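Local coordinates for nitrilotriacetate monooxygenase (Burkholderia pseudomallei, PDB 3SDO), which probably acts as a flavin (FMN)-dependent monooxygenase of the NtaA/SnaA/DszA family, using molecular oxygen to oxidise its substrate, at residues A21-P29 against Q290-E299; S100-A110 against A154-W165. All coordinates share one frame; numbering follows the deposited sequence.

Interaction 1 of 2, residues A21-P29 against Q290-E299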
loop_
_atom_site.group_PDB
_atom_site.type_symbol
_atom_site.label_atom_id
_atom_site.label_comp_id
_atom_site.label_asym_id
_atom_site.label_seq_id
_atom_site.Cartn_x
_atom_site.Cartn_y
_atom_site.Cartn_z
ATOM N N ALA A 21 11.703 7.117 16.068
ATOM C CA ALA A 21 11.659 5.861 16.815
ATOM C C ALA A 21 11.254 6.109 18.263
ATOM O O ALA A 21 10.676 5.222 18.911
ATOM C CB ALA A 21 13.005 5.144 16.759
ATOM N N ASN A 22 11.551 7.305 18.780
ATOM C CA ASN A 22 11.078 7.675 20.116
ATOM C C ASN A 22 9.566 7.944 20.052
ATOM O O ASN A 22 9.089 8.703 19.194
ATOM C CB ASN A 22 11.847 8.885 20.665
ATOM C CG ASN A 22 11.432 9.247 22.083
ATOM O OD1 ASN A 22 10.306 9.691 22.311
ATOM N ND2 ASN A 22 12.319 9.016 23.046
ATOM N N MET A 23 8.822 7.329 20.962
ATOM C CA MET A 23 7.368 7.393 20.923
ATOM C C MET A 23 6.842 8.834 20.968
ATOM O O MET A 23 5.768 9.112 20.436
ATOM C CB MET A 23 6.746 6.540 22.049
ATOM C CG MET A 23 6.905 7.064 23.471
ATOM S SD MET A 23 5.901 6.197 24.735
ATOM C CE MET A 23 6.065 4.497 24.177
ATOM N N ASN A 24 7.604 9.727 21.609
ATOM C CA ASN A 24 7.217 11.129 21.768
ATOM C C ASN A 24 7.935 12.105 20.821
ATOM O O ASN A 24 7.954 13.309 21.053
ATOM C CB ASN A 24 7.389 11.547 23.218
ATOM C CG ASN A 24 6.244 11.019 24.124
ATOM O OD1 ASN A 24 5.279 10.391 23.644
ATOM N ND2 ASN A 24 6.363 11.264 25.421
ATOM N N ALA A 25 8.453 11.574 19.719
ATOM C CA ALA A 25 9.206 12.374 18.758
ATOM C C ALA A 25 8.352 13.475 18.108
ATOM O O ALA A 25 8.897 14.484 17.632
ATOM C CB ALA A 25 9.833 11.457 17.671
ATOM N N TRP A 26 7.029 13.295 18.089
ATOM C CA TRP A 26 6.118 14.317 17.522
ATOM C C TRP A 26 6.249 15.675 18.224
ATOM O O TRP A 26 5.802 16.701 17.684
ATOM C CB TRP A 26 4.647 13.882 17.585
ATOM C CG TRP A 26 4.058 13.798 18.968
ATOM C CD1 TRP A 26 4.112 12.722 19.831
ATOM C CD2 TRP A 26 3.307 14.811 19.648
ATOM N NE1 TRP A 26 3.465 13.014 21.007
ATOM C CE2 TRP A 26 2.953 14.288 20.924
ATOM C CE3 TRP A 26 2.890 16.100 19.307
ATOM C CZ2 TRP A 26 2.205 15.011 21.850
ATOM C CZ3 TRP A 26 2.160 16.834 20.250
ATOM C CH2 TRP A 26 1.817 16.282 21.499
ATOM N N LYS A 27 6.780 15.661 19.448
ATOM C CA LYS A 27 6.993 16.885 20.223
ATOM C C LYS A 27 8.255 17.648 19.802
ATOM O O LYS A 27 8.412 18.816 20.167
ATOM C CB LYS A 27 7.130 16.596 21.727
ATOM C CG LYS A 27 5.978 15.883 22.416
ATOM C CD LYS A 27 6.236 15.896 23.945
ATOM C CE LYS A 27 5.308 14.987 24.709
ATOM N NZ LYS A 27 5.732 14.717 26.139
ATOM N N HIS A 28 9.184 16.992 19.108
ATOM C CA HIS A 28 10.464 17.643 18.787
ATOM C C HIS A 28 10.313 18.658 17.656
ATOM O O HIS A 28 9.710 18.329 16.628
ATOM C CB HIS A 28 11.552 16.625 18.416
ATOM C CG HIS A 28 12.923 17.189 18.557
ATOM N ND1 HIS A 28 13.583 17.789 17.511
ATOM C CD2 HIS A 28 13.707 17.349 19.648
ATOM C CE1 HIS A 28 14.742 18.257 17.947
ATOM N NE2 HIS A 28 14.835 18.013 19.244
ATOM N N PRO A 29 10.874 19.884 17.830
ATOM C CA PRO A 29 10.715 20.934 16.812
ATOM C C PRO A 29 11.351 20.666 15.453
ATOM O O PRO A 29 11.026 21.356 14.515
ATOM C CB PRO A 29 11.361 22.178 17.450
ATOM C CG PRO A 29 12.167 21.687 18.597
ATOM C CD PRO A 29 11.581 20.377 19.032
ATOM N N GLN A 290 17.853 16.051 25.354
ATOM C CA GLN A 290 16.662 16.544 24.643
ATOM C C GLN A 290 15.748 15.368 24.341
ATOM O O GLN A 290 14.549 15.398 24.626
ATOM C CB GLN A 290 17.023 17.179 23.299
ATOM C CG GLN A 290 17.502 18.596 23.336
ATOM C CD GLN A 290 17.731 19.162 21.920
ATOM O OE1 GLN A 290 17.181 18.670 20.917
ATOM N NE2 GLN A 290 18.563 20.190 21.838
ATOM N N VAL A 291 16.323 14.334 23.750
ATOM C CA VAL A 291 15.569 13.137 23.426
ATOM C C VAL A 291 14.903 12.568 24.678
ATOM O O VAL A 291 13.710 12.316 24.667
ATOM C CB VAL A 291 16.451 12.102 22.721
ATOM C CG1 VAL A 291 15.792 10.751 22.702
ATOM C CG2 VAL A 291 16.754 12.572 21.295
ATOM N N ARG A 292 15.677 12.422 25.756
ATOM C CA ARG A 292 15.164 11.992 27.050
ATOM C C ARG A 292 13.937 12.814 27.457
ATOM O O ARG A 292 12.906 12.249 27.822
ATOM C CB ARG A 292 16.275 12.096 28.114
ATOM C CG ARG A 292 15.887 11.717 29.551
ATOM C CD ARG A 292 16.897 12.296 30.570
ATOM N NE ARG A 292 16.863 13.756 30.554
ATOM C CZ ARG A 292 17.746 14.568 31.134
ATOM N NH1 ARG A 292 18.773 14.096 31.832
ATOM N NH2 ARG A 292 17.579 15.886 31.024
ATOM N N ASP A 293 14.039 14.141 27.361
ATOM C CA ASP A 293 12.985 15.022 27.875
ATOM C C ASP A 293 11.721 15.089 27.005
ATOM O O ASP A 293 10.790 15.817 27.334
ATOM C CB ASP A 293 13.525 16.429 28.109
ATOM C CG ASP A 293 14.552 16.481 29.237
ATOM O OD1 ASP A 293 14.672 15.510 30.021
ATOM O OD2 ASP A 293 15.253 17.500 29.326
ATOM N N LEU A 294 11.696 14.339 25.916
ATOM C CA LEU A 294 10.478 14.129 25.134
ATOM C C LEU A 294 9.413 13.390 25.957
ATOM O O LEU A 294 8.216 13.576 25.745
ATOM C CB LEU A 294 10.785 13.328 23.866
ATOM C CG LEU A 294 11.647 14.041 22.809
ATOM C CD1 LEU A 294 11.806 13.173 21.576
ATOM C CD2 LEU A 294 11.074 15.384 22.427
ATOM N N LEU A 295 9.863 12.556 26.889
ATOM C CA LEU A 295 8.988 12.017 27.935
ATOM C C LEU A 295 8.915 13.042 29.068
ATOM O O LEU A 295 9.954 13.394 29.647
ATOM C CB LEU A 295 9.581 10.701 28.459
ATOM C CG LEU A 295 8.655 9.699 29.121
ATOM C CD1 LEU A 295 7.602 9.243 28.167
ATOM C CD2 LEU A 295 9.459 8.505 29.609
ATOM N N SER A 296 7.713 13.509 29.408
ATOM C CA SER A 296 7.548 14.408 30.563
ATOM C C SER A 296 7.785 13.625 31.877
ATOM O O SER A 296 7.715 12.400 31.886
ATOM C CB SER A 296 6.138 15.016 30.601
ATOM O OG SER A 296 5.153 14.002 30.815
ATOM N N PRO A 297 8.062 14.329 32.979
ATOM C CA PRO A 297 8.189 13.642 34.271
ATOM C C PRO A 297 6.979 12.764 34.623
ATOM O O PRO A 297 7.150 11.610 35.019
ATOM C CB PRO A 297 8.372 14.787 35.253
ATOM C CG PRO A 297 9.110 15.820 34.463
ATOM C CD PRO A 297 8.563 15.718 33.053
ATOM N N ARG A 298 5.780 13.284 34.422
ATOM C CA ARG A 298 4.580 12.505 34.678
ATOM C C ARG A 298 4.544 11.182 33.903
ATOM O O ARG A 298 4.100 10.158 34.437
ATOM C CB ARG A 298 3.340 13.303 34.315
ATOM C CG ARG A 298 2.046 12.525 34.512
ATOM C CD ARG A 298 0.860 13.332 34.087
ATOM N NE ARG A 298 0.764 14.540 34.903
ATOM C CZ ARG A 298 0.126 14.645 36.066
ATOM N NH1 ARG A 298 -0.516 13.608 36.610
ATOM N NH2 ARG A 298 0.127 15.814 36.694
ATOM N N GLU A 299 4.954 11.222 32.632
ATOM C CA GLU A 299 4.912 10.028 31.793
ATOM C C GLU A 299 5.953 9.023 32.253
ATOM O O GLU A 299 5.679 7.816 32.302
ATOM C CB GLU A 299 5.139 10.365 30.328
ATOM C CG GLU A 299 3.937 10.956 29.605
ATOM C CD GLU A 299 4.318 11.398 28.201
ATOM O OE1 GLU A 299 4.115 10.592 27.249
ATOM O OE2 GLU A 299 4.885 12.508 28.069
HETATM O O HOH W 1 12.709 9.386 25.818
#
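Asn-24 and Leu-294 bring the two backbones to a CA–CA distance of 5.6 Å, where the type I turn Asn-22 to Ala-25 meets the type I turn Arg-292 to Leu-295 at the end of helix 281-292. The carbonyl oxygen of Leu-294 is gripped from opposite faces of its plane, by Lys-27 NZ at 2.8 Å from Leu-294 O and by Asn-24 ND2 at 3.0 Å from the same oxygen. The second N-H of Asn-24 ND2 runs nearly straight (170°) to Glu-299 OE1, 3.0 Å away. Lysine suits its place because its extended chain carries Lys-27 NZ past the carbonyl to the syn lone pair of Glu-299 OE2, a 3.1 Å salt bridge. The glutamate also closes a capping box with Ser-296 at the start of helix 297-307, so the loop after the first strand of this TIM-barrel-type luciferase fold is tied to a helix N-terminus far along the chain. Leu-294 packs its methyls against the loop backbone, CD1 lying 3.9 Å from Ala-25 CA and CD2 near His-28 N. His-28, with ND1 bonded to Ser-30 OG, donates from NE2 in its ring plane to Gln-290 OE1 at 3.0 Å.

Interaction 2 of 2, residues S100-A110 against A154-W165; sequences SSSYSEPYNVA and AAEHLDVVQGLW
Helices 106-119 and 150-165 each follow a strand of the parallel barrel sheet in this TIM-barrel-type luciferase fold, and here they pack with short-segment axes 8.7 Å apart, crossing at -51°. His-157 fills the place where the turn before helix 106-119 meets the other helix. Its ring is sandwiched by two CH-pi contacts: Ser-101 CA sits 3.9 Å from the ring centroid over one face, and Pro-106 CB lies over the opposite face. With CG anti to the backbone N (chi1 -175°), the imidazole reaches across to the turn, and NE2 donates to Ser-104 OG at 2.9 Å and to Ser-104 O at 3.2 Å. Both bonds are bent, as expected of one N-H shared between two acceptors. Ser-104 OG in turn donates to Ser-100 O at 2.7 Å, so the serine passes the grip on to the end of strand 94-100. Farther along, apolar side chains pack: Pro-106 CB meets Val-160 CG1 at 3.6 Å, and the small Ala-110 lets Val-161 and Leu-164 come close. Trp-165 NE1 donates in its ring plane to Ala-110 O, 2.9 Å away. Because Ser-104 OG gives its proton to Ser-100 O, it can only accept from the imidazole, which is consistent with the N-H being on NE2 and with a fixed ring orientation within a buried contact.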
loop_
_atom_site.group_PDB
_atom_site.type_symbol
_atom_site.label_atom_id
_atom_site.label_comp_id
_atom_site.label_asym_id
_atom_site.label_seq_id
_atom_site.Cartn_x
_atom_site.Cartn_y
_atom_site.Cartn_z
ATOM N N SER A 100 1.965 -8.670 7.272
ATOM C CA SER A 100 1.787 -9.859 8.086
ATOM C C SER A 100 1.384 -11.079 7.255
ATOM O O SER A 100 0.553 -10.992 6.358
ATOM C CB SER A 100 0.713 -9.593 9.168
ATOM O OG SER A 100 -0.028 -10.769 9.449
ATOM N N SER A 101 1.964 -12.223 7.591
ATOM C CA SER A 101 1.607 -13.487 6.973
ATOM C C SER A 101 0.248 -13.979 7.435
ATOM O O SER A 101 -0.401 -14.685 6.700
ATOM C CB SER A 101 2.618 -14.576 7.341
ATOM O OG SER A 101 3.927 -14.119 7.149
ATOM N N SER A 102 -0.159 -13.646 8.659
ATOM C CA SER A 102 -1.406 -14.218 9.222
ATOM C C SER A 102 -2.651 -13.489 8.753
ATOM O O SER A 102 -3.730 -14.075 8.710
ATOM C CB SER A 102 -1.370 -14.217 10.750
ATOM O OG SER A 102 -0.231 -14.912 11.231
ATOM N N TYR A 103 -2.502 -12.228 8.355
ATOM C CA TYR A 103 -3.663 -11.389 8.080
ATOM C C TYR A 103 -3.667 -10.809 6.666
ATOM O O TYR A 103 -4.188 -9.735 6.438
ATOM C CB TYR A 103 -3.750 -10.291 9.145
ATOM C CG TYR A 103 -3.745 -10.860 10.552
ATOM C CD1 TYR A 103 -4.697 -11.785 10.943
ATOM C CD2 TYR A 103 -2.741 -10.531 11.459
ATOM C CE1 TYR A 103 -4.693 -12.329 12.231
ATOM C CE2 TYR A 103 -2.737 -11.059 12.755
ATOM C CZ TYR A 103 -3.711 -11.963 13.125
ATOM O OH TYR A 103 -3.696 -12.495 14.394
ATOM N N SER A 104 -3.103 -11.568 5.731
ATOM C CA SER A 104 -3.039 -11.190 4.322
ATOM C C SER A 104 -3.194 -12.443 3.491
ATOM O O SER A 104 -2.720 -13.529 3.874
ATOM C CB SER A 104 -1.692 -10.607 4.011
ATOM O OG SER A 104 -0.735 -11.672 4.031
ATOM N N GLU A 105 -3.868 -12.317 2.363
ATOM C CA GLU A 105 -3.955 -13.438 1.420
ATOM C C GLU A 105 -2.676 -13.466 0.584
ATOM O O GLU A 105 -2.304 -12.443 0.006
ATOM C CB GLU A 105 -5.178 -13.297 0.515
ATOM C CG GLU A 105 -6.484 -13.642 1.182
ATOM C CD GLU A 105 -6.758 -15.171 1.290
ATOM O OE1 GLU A 105 -6.065 -15.999 0.642
ATOM O OE2 GLU A 105 -7.705 -15.542 2.017
ATOM N N PRO A 106 -2.013 -14.634 0.487
ATOM C CA PRO A 106 -0.767 -14.668 -0.289
ATOM C C PRO A 106 -0.905 -14.150 -1.733
ATOM O O PRO A 106 0.010 -13.506 -2.229
ATOM C CB PRO A 106 -0.376 -16.156 -0.294
ATOM C CG PRO A 106 -1.522 -16.889 0.274
ATOM C CD PRO A 106 -2.345 -15.948 1.066
ATOM N N TYR A 107 -2.033 -14.410 -2.387
ATOM C CA TYR A 107 -2.211 -13.897 -3.753
ATOM C C TYR A 107 -2.192 -12.368 -3.779
ATOM O O TYR A 107 -1.584 -11.763 -4.675
ATOM C CB TYR A 107 -3.483 -14.460 -4.415
ATOM C CG TYR A 107 -3.477 -14.378 -5.943
ATOM C CD1 TYR A 107 -2.826 -15.342 -6.719
ATOM C CD2 TYR A 107 -4.113 -13.330 -6.606
ATOM C CE1 TYR A 107 -2.840 -15.282 -8.125
ATOM C CE2 TYR A 107 -4.113 -13.246 -8.000
ATOM C CZ TYR A 107 -3.479 -14.226 -8.753
ATOM O OH TYR A 107 -3.484 -14.136 -10.127
ATOM N N ASN A 108 -2.825 -11.740 -2.792
ATOM C CA ASN A 108 -2.837 -10.278 -2.702
ATOM C C ASN A 108 -1.456 -9.714 -2.351
ATOM O O ASN A 108 -1.050 -8.691 -2.887
ATOM C CB ASN A 108 -3.868 -9.787 -1.655
ATOM C CG ASN A 108 -5.306 -10.016 -2.094
ATOM O OD1 ASN A 108 -5.592 -10.051 -3.293
ATOM N ND2 ASN A 108 -6.219 -10.183 -1.126
ATOM N N VAL A 109 -0.764 -10.351 -1.408
ATOM C CA VAL A 109 0.591 -9.946 -1.056
ATOM C C VAL A 109 1.499 -10.009 -2.268
ATOM O O VAL A 109 2.229 -9.058 -2.575
ATOM C CB VAL A 109 1.150 -10.815 0.097
ATOM C CG1 VAL A 109 2.654 -10.500 0.346
ATOM C CG2 VAL A 109 0.311 -10.572 1.376
ATOM N N ALA A 110 1.447 -11.123 -2.972
ATOM C CA ALA A 110 2.264 -11.293 -4.157
ATOM C C ALA A 110 2.016 -10.176 -5.191
ATOM O O ALA A 110 2.983 -9.581 -5.714
ATOM C CB ALA A 110 2.038 -12.688 -4.753
ATOM N N ALA A 154 3.635 -18.791 8.344
ATOM C CA ALA A 154 4.510 -17.834 7.682
ATOM C C ALA A 154 5.401 -18.498 6.620
ATOM O O ALA A 154 5.627 -17.944 5.547
ATOM C CB ALA A 154 5.374 -17.113 8.726
ATOM N N ALA A 155 5.899 -19.686 6.915
ATOM C CA ALA A 155 6.753 -20.395 5.962
ATOM C C ALA A 155 5.965 -20.774 4.715
ATOM O O ALA A 155 6.449 -20.572 3.604
ATOM C CB ALA A 155 7.396 -21.649 6.608
ATOM N N GLU A 156 4.772 -21.355 4.897
ATOM C CA GLU A 156 3.940 -21.751 3.760
ATOM C C GLU A 156 3.470 -20.531 2.945
ATOM O O GLU A 156 3.472 -20.558 1.720
ATOM C CB GLU A 156 2.717 -22.567 4.207
ATOM C CG GLU A 156 1.989 -23.208 3.031
ATOM C CD GLU A 156 0.743 -23.976 3.419
ATOM O OE1 GLU A 156 0.645 -24.421 4.588
ATOM O OE2 GLU A 156 -0.142 -24.116 2.546
ATOM N N HIS A 157 3.057 -19.491 3.645
ATOM C CA HIS A 157 2.613 -18.229 3.038
ATOM C C HIS A 157 3.710 -17.651 2.127
ATOM O O HIS A 157 3.454 -17.257 0.980
ATOM C CB HIS A 157 2.257 -17.255 4.175
ATOM C CG HIS A 157 1.664 -15.954 3.736
ATOM N ND1 HIS A 157 2.418 -14.952 3.167
ATOM C CD2 HIS A 157 0.403 -15.462 3.849
ATOM C CE1 HIS A 157 1.645 -13.901 2.937
ATOM N NE2 HIS A 157 0.414 -14.193 3.327
ATOM N N LEU A 158 4.929 -17.593 2.656
ATOM C CA LEU A 158 6.067 -17.106 1.897
ATOM C C LEU A 158 6.339 -17.971 0.670
ATOM O O LEU A 158 6.610 -17.449 -0.416
ATOM C CB LEU A 158 7.304 -17.062 2.793
ATOM C CG LEU A 158 8.578 -16.498 2.198
ATOM C CD1 LEU A 158 8.309 -15.173 1.499
ATOM C CD2 LEU A 158 9.627 -16.301 3.289
ATOM N N ASP A 159 6.252 -19.291 0.851
ATOM C CA ASP A 159 6.484 -20.246 -0.241
ATOM C C ASP A 159 5.470 -20.008 -1.358
ATOM O O ASP A 159 5.823 -20.078 -2.533
ATOM C CB ASP A 159 6.346 -21.706 0.214
ATOM C CG ASP A 159 7.521 -22.189 1.041
ATOM O OD1 ASP A 159 8.537 -21.477 1.108
ATOM O OD2 ASP A 159 7.412 -23.292 1.651
ATOM N N VAL A 160 4.224 -19.720 -0.982
ATOM C CA VAL A 160 3.185 -19.407 -1.964
ATOM C C VAL A 160 3.495 -18.091 -2.698
ATOM O O VAL A 160 3.462 -18.040 -3.929
ATOM C CB VAL A 160 1.785 -19.346 -1.313
ATOM C CG1 VAL A 160 0.702 -18.890 -2.334
ATOM C CG2 VAL A 160 1.405 -20.730 -0.755
ATOM N N VAL A 161 3.814 -17.041 -1.948
ATOM C CA VAL A 161 4.135 -15.757 -2.569
ATOM C C VAL A 161 5.279 -15.904 -3.580
ATOM O O VAL A 161 5.132 -15.514 -4.745
ATOM C CB VAL A 161 4.433 -14.680 -1.534
ATOM C CG1 VAL A 161 4.944 -13.363 -2.207
ATOM C CG2 VAL A 161 3.175 -14.394 -0.763
ATOM N N GLN A 162 6.383 -16.510 -3.153
ATOM C CA GLN A 162 7.528 -16.685 -4.017
ATOM C C GLN A 162 7.228 -17.577 -5.234
ATOM O O GLN A 162 7.695 -17.294 -6.329
ATOM C CB GLN A 162 8.736 -17.197 -3.213
ATOM C CG GLN A 162 9.326 -16.119 -2.314
ATOM C CD GLN A 162 10.544 -16.601 -1.562
ATOM O OE1 GLN A 162 10.602 -17.755 -1.167
ATOM N NE2 GLN A 162 11.518 -15.725 -1.363
ATOM N N GLY A 163 6.460 -18.654 -5.042
ATOM C CA GLY A 163 5.957 -19.441 -6.151
ATOM C C GLY A 163 5.161 -18.619 -7.155
ATOM O O GLY A 163 5.359 -18.725 -8.375
ATOM N N LEU A 164 4.256 -17.788 -6.655
ATOM C CA LEU A 164 3.466 -16.899 -7.541
ATOM C C LEU A 164 4.339 -15.920 -8.303
ATOM O O LEU A 164 4.075 -15.612 -9.480
ATOM C CB LEU A 164 2.408 -16.127 -6.750
ATOM C CG LEU A 164 1.252 -16.955 -6.202
ATOM C CD1 LEU A 164 0.470 -16.132 -5.188
ATOM C CD2 LEU A 164 0.322 -17.436 -7.316
ATOM N N TRP A 165 5.387 -15.441 -7.646
ATOM C CA TRP A 165 6.324 -14.513 -8.286
ATOM C C TRP A 165 7.106 -15.154 -9.430
ATOM O O TRP A 165 7.714 -14.445 -10.212
ATOM C CB TRP A 165 7.310 -13.903 -7.277
ATOM C CG TRP A 165 6.719 -12.836 -6.400
ATOM C CD1 TRP A 165 5.623 -12.039 -6.680
ATOM C CD2 TRP A 165 7.191 -12.424 -5.100
ATOM N NE1 TRP A 165 5.395 -11.176 -5.625
ATOM C CE2 TRP A 165 6.337 -11.391 -4.650
ATOM C CE3 TRP A 165 8.237 -12.838 -4.272
ATOM C CZ2 TRP A 165 6.512 -10.764 -3.419
ATOM C CZ3 TRP A 165 8.413 -12.211 -3.033
ATOM C CH2 TRP A 165 7.568 -11.186 -2.622
#

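Interactions 1 and 2 flank the centre of the chain, with their own centres 38 Å apart and nearest atoms about 20 Å apart, so they do not touch. Both segments of interaction 2 come in sequence between the two segments of interaction 1. Both contacts belong to the luciferase-like monooxygenase fold and are joined through the parallel barrel strands: 21-29 follows strand 11-15, whereas 100-110 leaves strand 94-100. Interaction 1 thus ties an early loop to the region between helices 281-292 and 297-307, while interaction 2 packs two helices nearer in sequence, close to predicted FMN-binding residues. Each also touches the second subunit, so the dimer interface takes in two well-separated parts of the chain.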